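Local coordinates for MFP2b (Ascaris suum, PDB 2BJR), which is a zinc-binding nematode sperm motility protein thought to enhance polymerisation of major sperm protein in amoeboid crawling, at residues 12-23 against 73-83; 30-38 against 45-53. All blocks are in the same frame, centred on the assembly; numbering follows the deposited sequence.

Interaction 1: residues 12-23 against 73-83; sequences AFGPIGSPFPDN and LGGQIQVLQYK. With SO4 (sulfate ion), chain D.
Asp22 is held twice by segment 73-83. Its carbonyl O accepts from Gln81 NE2 at 2.8 Å, nearly straight (162° at the hydrogen); it lies near the Gln81 amide plane, while NE2 approaches tilted from the Asp22 carbonyl plane. Its carboxylate OD2 meets Lys83 NZ in a salt bridge of 2.7 Å through the anti lone pair, the lysine chain fully extended. One residue on, Asn23 O receives Tyr82 N at 3.0 Å.

Before this, an antiparallel ladder pairs Ala12 with Val79 and Gly14 with Ile77, although Gly14 N to Ile77 O is weak. The type II turn Pro15-Ser18 then reverses the chain. Ile16 CD1 lies 3.9 Å from Leu73 CD1 and 4.0 Å from Ile77 CG2, and the Phe20 ring presents its edge (CD2) to Val79 CG1 at 4.2 Å. Phe13 N donates a hydrogen bond to O4 of a sulfate, probably from the crystallisation liquor, at 3.0 Å.

Farther out, Asp22 OD1 has a second salt bridge, to Arg199, and the backbone of Ile56 (strand 55-62) is hydrogen-bonded to those of Gly17 and Ser18. Strand 10-15 is an edge strand of its antiparallel sheet, separated by strand 76-81 from strand 34-40.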
loop_
_atom_site.group_PDB
_atom_site.type_symbol
_atom_site.label_atom_id
_atom_site.label_comp_id
_atom_site.label_asym_id
_atom_site.label_seq_id
_atom_site.Cartn_x
_atom_site.Cartn_y
_atom_site.Cartn_z
ATOM N N ALA A 12 -3.043 8.600 14.744
ATOM C CA ALA A 12 -4.340 9.070 14.346
ATOM C C ALA A 12 -5.465 8.169 14.730
ATOM O O ALA A 12 -5.313 6.961 14.830
ATOM C CB ALA A 12 -4.365 9.321 12.806
ATOM N N PHE A 13 -6.636 8.766 14.872
ATOM C CA PHE A 13 -7.872 8.117 15.275
ATOM C C PHE A 13 -8.258 7.075 14.265
ATOM O O PHE A 13 -8.399 7.369 13.050
ATOM C CB PHE A 13 -8.967 9.195 15.355
ATOM C CG PHE A 13 -10.360 8.680 15.637
ATOM C CD1 PHE A 13 -10.638 7.937 16.783
ATOM C CD2 PHE A 13 -11.405 8.997 14.776
ATOM C CE1 PHE A 13 -11.930 7.505 17.049
ATOM C CE2 PHE A 13 -12.690 8.558 15.034
ATOM C CZ PHE A 13 -12.949 7.817 16.170
ATOM N N GLY A 14 -8.506 5.869 14.755
ATOM C CA GLY A 14 -8.706 4.717 13.880
ATOM C C GLY A 14 -9.890 3.867 14.228
ATOM O O GLY A 14 -9.735 2.812 14.797
ATOM N N PRO A 15 -11.086 4.322 13.939
ATOM C CA PRO A 15 -12.260 3.540 14.298
ATOM C C PRO A 15 -12.312 2.246 13.473
ATOM O O PRO A 15 -12.263 2.272 12.230
ATOM C CB PRO A 15 -13.435 4.491 14.025
ATOM C CG PRO A 15 -12.882 5.559 13.194
ATOM C CD PRO A 15 -11.411 5.582 13.259
ATOM N N ILE A 16 -12.311 1.119 14.187
ATOM C CA ILE A 16 -12.389 -0.194 13.528
ATOM C C ILE A 16 -13.648 -0.292 12.726
ATOM O O ILE A 16 -14.723 0.136 13.160
ATOM C CB ILE A 16 -12.256 -1.339 14.553
ATOM C CG1 ILE A 16 -10.891 -1.276 15.231
ATOM C CG2 ILE A 16 -12.471 -2.712 13.900
ATOM C CD1 ILE A 16 -10.794 -2.075 16.501
ATOM N N GLY A 17 -13.543 -0.785 11.499
ATOM C CA GLY A 17 -14.694 -0.873 10.635
ATOM C C GLY A 17 -15.076 0.402 9.878
ATOM O O GLY A 17 -16.060 0.412 9.201
ATOM N N SER A 18 -14.287 1.453 10.009
ATOM C CA SER A 18 -14.431 2.670 9.230
ATOM C C SER A 18 -13.145 2.901 8.386
ATOM O O SER A 18 -12.125 2.294 8.622
ATOM C CB SER A 18 -14.682 3.878 10.154
ATOM O OG SER A 18 -15.998 3.837 10.703
ATOM N N PRO A 19 -13.199 3.766 7.396
ATOM C CA PRO A 19 -11.995 4.043 6.591
ATOM C C PRO A 19 -10.825 4.583 7.354
ATOM O O PRO A 19 -10.965 5.138 8.454
ATOM C CB PRO A 19 -12.489 5.036 5.546
ATOM C CG PRO A 19 -13.927 4.800 5.439
ATOM C CD PRO A 19 -14.374 4.494 6.880
ATOM N N PHE A 20 -9.621 4.398 6.780
ATOM C CA PHE A 20 -8.413 4.856 7.401
ATOM C C PHE A 20 -8.373 6.350 7.504
ATOM O O PHE A 20 -8.935 7.043 6.670
ATOM C CB PHE A 20 -7.148 4.416 6.635
ATOM C CG PHE A 20 -6.746 2.996 6.894
ATOM C CD1 PHE A 20 -7.445 1.953 6.285
ATOM C CD2 PHE A 20 -5.701 2.722 7.726
ATOM C CE1 PHE A 20 -7.091 0.683 6.516
ATOM C CE2 PHE A 20 -5.328 1.462 7.979
ATOM C CZ PHE A 20 -6.031 0.417 7.358
ATOM N N PRO A 21 -7.665 6.840 8.514
ATOM C CA PRO A 21 -7.350 8.272 8.597
ATOM C C PRO A 21 -6.419 8.718 7.458
ATOM O O PRO A 21 -5.812 7.886 6.763
ATOM C CB PRO A 21 -6.634 8.397 9.926
ATOM C CG PRO A 21 -6.081 6.940 10.206
ATOM C CD PRO A 21 -7.087 6.067 9.634
ATOM N N ASP A 22 -6.268 10.031 7.312
ATOM C CA ASP A 22 -5.328 10.557 6.334
ATOM C C ASP A 22 -3.932 10.071 6.538
ATOM O O ASP A 22 -3.451 9.915 7.668
ATOM C CB ASP A 22 -5.257 12.084 6.399
ATOM C CG ASP A 22 -6.510 12.760 5.898
ATOM O OD1 ASP A 22 -7.414 12.171 5.259
ATOM O OD2 ASP A 22 -6.649 13.964 6.150
ATOM N N ASN A 23 -3.248 9.861 5.428
ATOM C CA ASN A 23 -1.816 9.596 5.444
ATOM C C ASN A 23 -1.266 8.534 6.437
ATOM O O ASN A 23 -0.306 8.780 7.165
ATOM C CB ASN A 23 -1.077 10.911 5.645
ATOM C CG ASN A 23 -1.405 11.894 4.560
ATOM O OD1 ASN A 23 -0.942 11.744 3.423
ATOM N ND2 ASN A 23 -2.253 12.833 4.860
ATOM N N LEU A 73 -11.128 -5.437 21.113
ATOM C CA LEU A 73 -10.292 -4.223 21.190
ATOM C C LEU A 73 -11.035 -2.965 21.599
ATOM O O LEU A 73 -10.427 -1.936 21.914
ATOM C CB LEU A 73 -9.657 -3.964 19.812
ATOM C CG LEU A 73 -8.731 -5.082 19.321
ATOM C CD1 LEU A 73 -8.376 -4.864 17.863
ATOM C CD2 LEU A 73 -7.501 -5.143 20.147
ATOM N N GLY A 74 -12.351 -3.023 21.582
ATOM C CA GLY A 74 -13.137 -1.821 21.672
ATOM C C GLY A 74 -13.267 -1.211 20.299
ATOM O O GLY A 74 -12.787 -1.775 19.300
ATOM N N GLY A 75 -13.903 -0.053 20.234
ATOM C CA GLY A 75 -14.312 0.500 18.949
ATOM C C GLY A 75 -13.200 1.138 18.106
ATOM O O GLY A 75 -13.404 1.330 16.904
ATOM N N GLN A 76 -12.069 1.473 18.731
ATOM C CA GLN A 76 -11.018 2.221 18.053
ATOM C C GLN A 76 -9.594 1.863 18.479
ATOM O O GLN A 76 -9.303 1.492 19.651
ATOM C CB GLN A 76 -11.249 3.744 18.114
ATOM C CG GLN A 76 -11.506 4.369 19.486
ATOM C CD GLN A 76 -12.968 4.263 19.973
ATOM O OE1 GLN A 76 -13.199 4.176 21.188
ATOM N NE2 GLN A 76 -13.943 4.249 19.045
ATOM N N ILE A 77 -8.709 1.943 17.472
ATOM C CA ILE A 77 -7.288 1.870 17.653
ATOM C C ILE A 77 -6.691 3.150 17.107
ATOM O O ILE A 77 -7.430 4.061 16.736
ATOM C CB ILE A 77 -6.701 0.661 16.896
ATOM C CG1 ILE A 77 -7.079 0.697 15.404
ATOM C CG2 ILE A 77 -7.179 -0.648 17.509
ATOM C CD1 ILE A 77 -6.044 -0.005 14.523
ATOM N N GLN A 78 -5.381 3.225 17.092
ATOM C CA GLN A 78 -4.700 4.340 16.418
ATOM C C GLN A 78 -3.813 3.801 15.299
ATOM O O GLN A 78 -3.287 2.684 15.435
ATOM C CB GLN A 78 -3.898 5.150 17.398
ATOM C CG GLN A 78 -4.787 5.986 18.321
ATOM C CD GLN A 78 -4.080 6.446 19.556
ATOM O OE1 GLN A 78 -3.812 5.641 20.419
ATOM N NE2 GLN A 78 -3.836 7.745 19.678
ATOM N N VAL A 79 -3.692 4.595 14.231
ATOM C CA VAL A 79 -2.823 4.295 13.076
ATOM C C VAL A 79 -1.821 5.402 12.926
ATOM O O VAL A 79 -2.157 6.622 13.000
ATOM C CB VAL A 79 -3.655 4.099 11.805
ATOM C CG1 VAL A 79 -2.757 3.786 10.572
ATOM C CG2 VAL A 79 -4.638 2.957 12.032
ATOM N N LEU A 80 -0.570 5.019 12.867
ATOM C CA LEU A 80 0.500 5.986 12.692
ATOM C C LEU A 80 0.229 6.812 11.433
ATOM O O LEU A 80 -0.178 6.272 10.389
ATOM C CB LEU A 80 1.820 5.296 12.551
ATOM C CG LEU A 80 3.087 6.160 12.556
ATOM C CD1 LEU A 80 3.208 6.979 13.847
ATOM C CD2 LEU A 80 4.272 5.230 12.418
ATOM N N GLN A 81 0.420 8.127 11.569
ATOM C CA GLN A 81 0.143 9.080 10.495
ATOM C C GLN A 81 1.368 9.896 10.229
ATOM O O GLN A 81 2.089 10.278 11.122
ATOM C CB GLN A 81 -1.036 9.958 10.868
ATOM C CG GLN A 81 -1.379 11.093 9.941
ATOM C CD GLN A 81 -2.623 11.842 10.406
ATOM O OE1 GLN A 81 -2.504 12.641 11.312
ATOM N NE2 GLN A 81 -3.795 11.551 9.855
ATOM N N TYR A 82 1.613 10.173 8.941
ATOM C CA TYR A 82 2.663 11.068 8.553
ATOM C C TYR A 82 2.058 12.022 7.499
ATOM O O TYR A 82 2.081 11.741 6.306
ATOM C CB TYR A 82 3.903 10.308 8.074
ATOM C CG TYR A 82 5.071 11.233 7.893
ATOM C CD1 TYR A 82 5.852 11.614 8.971
ATOM C CD2 TYR A 82 5.349 11.812 6.639
ATOM C CE1 TYR A 82 6.884 12.498 8.839
ATOM C CE2 TYR A 82 6.420 12.698 6.493
ATOM C CZ TYR A 82 7.188 13.038 7.573
ATOM O OH TYR A 82 8.252 13.942 7.467
ATOM N N LYS A 83 1.463 13.118 8.005
ATOM C CA LYS A 83 0.745 14.128 7.230
ATOM C C LYS A 83 1.622 15.373 7.263
ATOM O O LYS A 83 1.866 15.924 8.330
ATOM C CB LYS A 83 -0.587 14.407 7.903
ATOM C CG LYS A 83 -1.495 15.460 7.294
ATOM C CD LYS A 83 -2.948 15.244 7.778
ATOM C CE LYS A 83 -3.945 16.000 6.887
ATOM N NZ LYS A 83 -5.377 15.974 7.325
HETATM S S SO4 D . -6.675 12.341 13.806
HETATM O O1 SO4 D . -7.530 13.538 13.947
HETATM O O2 SO4 D . -7.347 11.471 12.838
HETATM O O3 SO4 D . -5.365 12.770 13.289
HETATM O O4 SO4 D . -6.476 11.738 15.133
HETATM O O HOH W 1 -15.507 1.158 15.715
HETATM O O HOH W 2 2.067 8.707 5.263
#

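Interaction 2: residues 30-38 against 45-53; sequences QQNMYVALW and MHGRAWNNG
With CG anti to the backbone N (chi1 -174°), the Asn32 amide reaches across to pair with both the N-H and the C=O of Asn51, at the open end of the beta hairpin of strands 34-40 and 43-52; at the other end Met45 CG, between backbone N and carbonyl carbon (chi1 61°), lays its chain along Trp38. Asn32 OD1 accepts from Asn51 N at 2.8 Å, and Asn32 ND2 donates to Asn51 O at 3.0 Å. The second bond runs straight (167° at the hydrogen), in the carbonyl plane on a lone pair, and the two together fix the amide's rotation. A side chain thus continues the ladder beyond the hydrogen-bonded antiparallel pairs Tyr34-Ala49, Ala36-Gly47 and Trp38-Met45.

On one face, Ala36 CB and Ala49 CB touch at 4.2 Å, while the Tyr34 ring turns its edge to Ala49 O, 3.5 Å from CD1. Tyr34 OH is hydrogen-bonded to Asp197 OD1, and a water links it to Asn51 ND2; Asn51 OD1 accepts from Gly54 N. Strands 76-81 and 55-62 flank the hairpin. On the other face, Leu37 CD1 sits over the His46 ring in a CH-pi contact, 4.0 Å from its centroid; His46 ND1 is hydrogen-bonded to Ser117 OG.

Nearer the turn, Met45 (present as selenomethionine) and Trp38 run alongside in the same direction, their Met-aromatic contact made at the indole edge with Met45 SE 3.8 Å from Trp38 CE3.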
loop_
_atom_site.group_PDB
_atom_site.type_symbol
_atom_site.label_atom_id
_atom_site.label_comp_id
_atom_site.label_asym_id
_atom_site.label_seq_id
_atom_site.Cartn_x
_atom_site.Cartn_y
_atom_site.Cartn_z
ATOM N N GLN A 30 5.193 -3.160 2.154
ATOM C CA GLN A 30 4.016 -4.008 2.218
ATOM C C GLN A 30 2.828 -3.331 1.579
ATOM O O GLN A 30 2.635 -2.123 1.732
ATOM C CB GLN A 30 3.703 -4.409 3.680
ATOM C CG GLN A 30 4.928 -4.889 4.475
ATOM C CD GLN A 30 5.671 -6.020 3.764
ATOM O OE1 GLN A 30 5.048 -7.015 3.349
ATOM N NE2 GLN A 30 6.973 -5.856 3.589
ATOM N N GLN A 31 1.989 -4.120 0.906
ATOM C CA GLN A 31 0.892 -3.553 0.137
ATOM C C GLN A 31 -0.265 -3.076 0.993
ATOM O O GLN A 31 -0.899 -2.088 0.662
ATOM C CB GLN A 31 0.375 -4.564 -0.902
ATOM C CG GLN A 31 -0.587 -3.953 -1.920
ATOM C CD GLN A 31 0.117 -2.893 -2.806
ATOM O OE1 GLN A 31 1.107 -3.223 -3.450
ATOM N NE2 GLN A 31 -0.343 -1.658 -2.777
ATOM N N ASN A 32 -0.541 -3.797 2.096
ATOM C CA ASN A 32 -1.765 -3.579 2.829
ATOM C C ASN A 32 -1.567 -3.896 4.285
ATOM O O ASN A 32 -2.233 -4.774 4.837
ATOM C CB ASN A 32 -2.846 -4.406 2.242
ATOM C CG ASN A 32 -4.231 -4.143 2.854
ATOM O OD1 ASN A 32 -4.519 -3.058 3.321
ATOM N ND2 ASN A 32 -5.112 -5.172 2.798
HETATM N N MSE A 33 -0.598 -3.227 4.868
HETATM C CA MSE A 33 -0.220 -3.464 6.258
HETATM C C MSE A 33 0.270 -2.125 6.799
HETATM O O MSE A 33 1.233 -1.577 6.265
HETATM C CB MSE A 33 0.866 -4.539 6.358
HETATM C CG MSE A 33 1.207 -4.933 7.768
HETATM SE SE MSE A 33 2.473 -6.431 7.753
HETATM C CE MSE A 33 1.229 -7.749 6.863
ATOM N N TYR A 34 -0.372 -1.625 7.881
ATOM C CA TYR A 34 -0.120 -0.294 8.425
ATOM C C TYR A 34 0.218 -0.393 9.919
ATOM O O TYR A 34 -0.284 -1.271 10.607
ATOM C CB TYR A 34 -1.315 0.645 8.211
ATOM C CG TYR A 34 -1.795 0.740 6.778
ATOM C CD1 TYR A 34 -2.632 -0.223 6.226
ATOM C CD2 TYR A 34 -1.469 1.833 5.995
ATOM C CE1 TYR A 34 -3.064 -0.136 4.911
ATOM C CE2 TYR A 34 -1.916 1.935 4.707
ATOM C CZ TYR A 34 -2.703 0.983 4.176
ATOM O OH TYR A 34 -3.165 1.173 2.912
ATOM N N VAL A 35 1.037 0.549 10.382
ATOM C CA VAL A 35 1.504 0.593 11.753
ATOM C C VAL A 35 0.347 1.040 12.646
ATOM O O VAL A 35 -0.219 2.143 12.470
ATOM C CB VAL A 35 2.755 1.540 11.918
ATOM C CG1 VAL A 35 3.273 1.450 13.317
ATOM C CG2 VAL A 35 3.845 1.138 10.943
ATOM N N ALA A 36 0.052 0.225 13.658
ATOM C CA ALA A 36 -1.096 0.439 14.528
ATOM C C ALA A 36 -0.739 0.305 15.980
ATOM O O ALA A 36 0.288 -0.261 16.354
ATOM C CB ALA A 36 -2.227 -0.485 14.199
ATOM N N LEU A 37 -1.597 0.904 16.782
ATOM C CA LEU A 37 -1.379 1.051 18.233
ATOM C C LEU A 37 -2.676 0.846 19.007
ATOM O O LEU A 37 -3.742 1.354 18.650
ATOM C CB LEU A 37 -0.808 2.448 18.533
ATOM C CG LEU A 37 -0.681 2.856 20.022
ATOM C CD1 LEU A 37 0.373 1.992 20.760
ATOM C CD2 LEU A 37 -0.327 4.352 20.051
ATOM N N TRP A 38 -2.570 0.122 20.120
ATOM C CA TRP A 38 -3.712 -0.111 21.017
ATOM C C TRP A 38 -3.217 -0.048 22.463
ATOM O O TRP A 38 -2.010 -0.109 22.732
ATOM C CB TRP A 38 -4.301 -1.490 20.695
ATOM C CG TRP A 38 -5.549 -1.918 21.473
ATOM C CD1 TRP A 38 -6.803 -1.387 21.436
ATOM C CD2 TRP A 38 -5.609 -3.017 22.388
ATOM N NE1 TRP A 38 -7.632 -2.085 22.294
ATOM C CE2 TRP A 38 -6.927 -3.095 22.875
ATOM C CE3 TRP A 38 -4.679 -3.942 22.834
ATOM C CZ2 TRP A 38 -7.330 -4.061 23.805
ATOM C CZ3 TRP A 38 -5.098 -4.924 23.750
ATOM C CH2 TRP A 38 -6.405 -4.967 24.201
HETATM N N MSE A 45 0.581 -1.117 23.213
HETATM C CA MSE A 45 1.259 -2.103 22.413
HETATM C C MSE A 45 1.018 -1.900 20.926
HETATM O O MSE A 45 -0.075 -1.565 20.543
HETATM C CB MSE A 45 0.795 -3.491 22.822
HETATM C CG MSE A 45 -0.608 -3.698 22.639
HETATM SE SE MSE A 45 -1.210 -5.315 23.777
HETATM C CE MSE A 45 -1.678 -4.226 25.412
ATOM N N HIS A 46 2.038 -2.183 20.120
ATOM C CA HIS A 46 1.887 -2.012 18.668
ATOM C C HIS A 46 1.407 -3.290 17.975
ATOM O O HIS A 46 1.560 -4.389 18.525
ATOM C CB HIS A 46 3.186 -1.450 18.084
ATOM C CG HIS A 46 3.462 -0.063 18.531
ATOM N ND1 HIS A 46 4.333 0.210 19.549
ATOM C CD2 HIS A 46 3.000 1.134 18.092
ATOM C CE1 HIS A 46 4.363 1.519 19.760
ATOM N NE2 HIS A 46 3.574 2.107 18.882
ATOM N N GLY A 47 0.836 -3.123 16.780
ATOM C CA GLY A 47 0.242 -4.187 16.011
ATOM C C GLY A 47 0.100 -3.662 14.594
ATOM O O GLY A 47 0.844 -2.747 14.168
ATOM N N ARG A 48 -0.870 -4.207 13.893
ATOM C CA ARG A 48 -1.031 -3.950 12.490
ATOM C C ARG A 48 -2.480 -3.767 12.115
ATOM O O ARG A 48 -3.385 -4.390 12.693
ATOM C CB ARG A 48 -0.316 -5.039 11.678
ATOM C CG ARG A 48 -0.929 -6.413 11.772
ATOM C CD ARG A 48 0.035 -7.592 11.463
ATOM N NE ARG A 48 -0.583 -8.892 11.823
ATOM C CZ ARG A 48 -1.508 -9.444 11.087
ATOM N NH1 ARG A 48 -1.895 -8.826 10.003
ATOM N NH2 ARG A 48 -2.105 -10.577 11.423
ATOM N N ALA A 49 -2.715 -2.897 11.135
ATOM C CA ALA A 49 -4.001 -2.704 10.553
ATOM C C ALA A 49 -3.914 -2.965 9.051
ATOM O O ALA A 49 -2.799 -2.956 8.475
ATOM C CB ALA A 49 -4.470 -1.294 10.796
ATOM N N TRP A 50 -5.064 -3.234 8.453
ATOM C CA TRP A 50 -5.155 -3.459 7.000
ATOM C C TRP A 50 -6.516 -3.109 6.489
ATOM O O TRP A 50 -7.466 -2.958 7.253
ATOM C CB TRP A 50 -4.791 -4.888 6.630
ATOM C CG TRP A 50 -5.748 -5.964 7.124
ATOM C CD1 TRP A 50 -6.805 -6.484 6.444
ATOM C CD2 TRP A 50 -5.723 -6.632 8.384
ATOM N NE1 TRP A 50 -7.440 -7.441 7.199
ATOM C CE2 TRP A 50 -6.790 -7.555 8.396
ATOM C CE3 TRP A 50 -4.897 -6.551 9.519
ATOM C CZ2 TRP A 50 -7.068 -8.392 9.498
ATOM C CZ3 TRP A 50 -5.180 -7.381 10.619
ATOM C CH2 TRP A 50 -6.238 -8.305 10.581
ATOM N N ASN A 51 -6.588 -2.875 5.187
ATOM C CA ASN A 51 -7.804 -2.587 4.503
ATOM C C ASN A 51 -8.567 -3.869 4.125
ATOM O O ASN A 51 -8.018 -4.735 3.439
ATOM C CB ASN A 51 -7.447 -1.850 3.201
ATOM C CG ASN A 51 -8.662 -1.399 2.401
ATOM O OD1 ASN A 51 -9.736 -2.038 2.401
ATOM N ND2 ASN A 51 -8.438 -0.345 1.584
ATOM N N ASN A 52 -9.817 -3.964 4.559
ATOM C CA ASN A 52 -10.775 -4.952 4.011
ATOM C C ASN A 52 -12.089 -4.259 3.688
ATOM O O ASN A 52 -12.746 -3.681 4.554
ATOM C CB ASN A 52 -11.005 -6.128 5.004
ATOM C CG ASN A 52 -11.809 -7.262 4.375
ATOM O OD1 ASN A 52 -11.831 -7.398 3.147
ATOM N ND2 ASN A 52 -12.475 -8.080 5.208
ATOM N N GLY A 53 -12.458 -4.253 2.423
ATOM C CA GLY A 53 -13.651 -3.557 1.984
ATOM C C GLY A 53 -13.651 -2.060 2.195
ATOM O O GLY A 53 -14.713 -1.461 2.354
HETATM O O HOH W 3 -5.878 0.872 1.820
#

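Interactions 1 and 2 are successive parts of one antiparallel sheet, their centres about 9 Å apart. Strand 76-81 of interaction 1 lies beside strand 34-40 of interaction 2: Leu37 N lies 2.8 Å from Gln78 O, a probable hydrogen bond. Trp38 NE1 also lies 2.8 Å from the backbone O of Leu73, at the end of the short helix before strand 76-81, and is probably hydrogen-bonded to it. The Phe20 and Tyr34 rings also meet, at an interplanar angle of about 40°. Interaction 1 approaches the zinc site of His86, Cys174, Cys176 and Cys179: the Tyr82 side chain is about 8 Å from the metal and about 4 Å from the His86 side chain. Interaction 2 lies away from it.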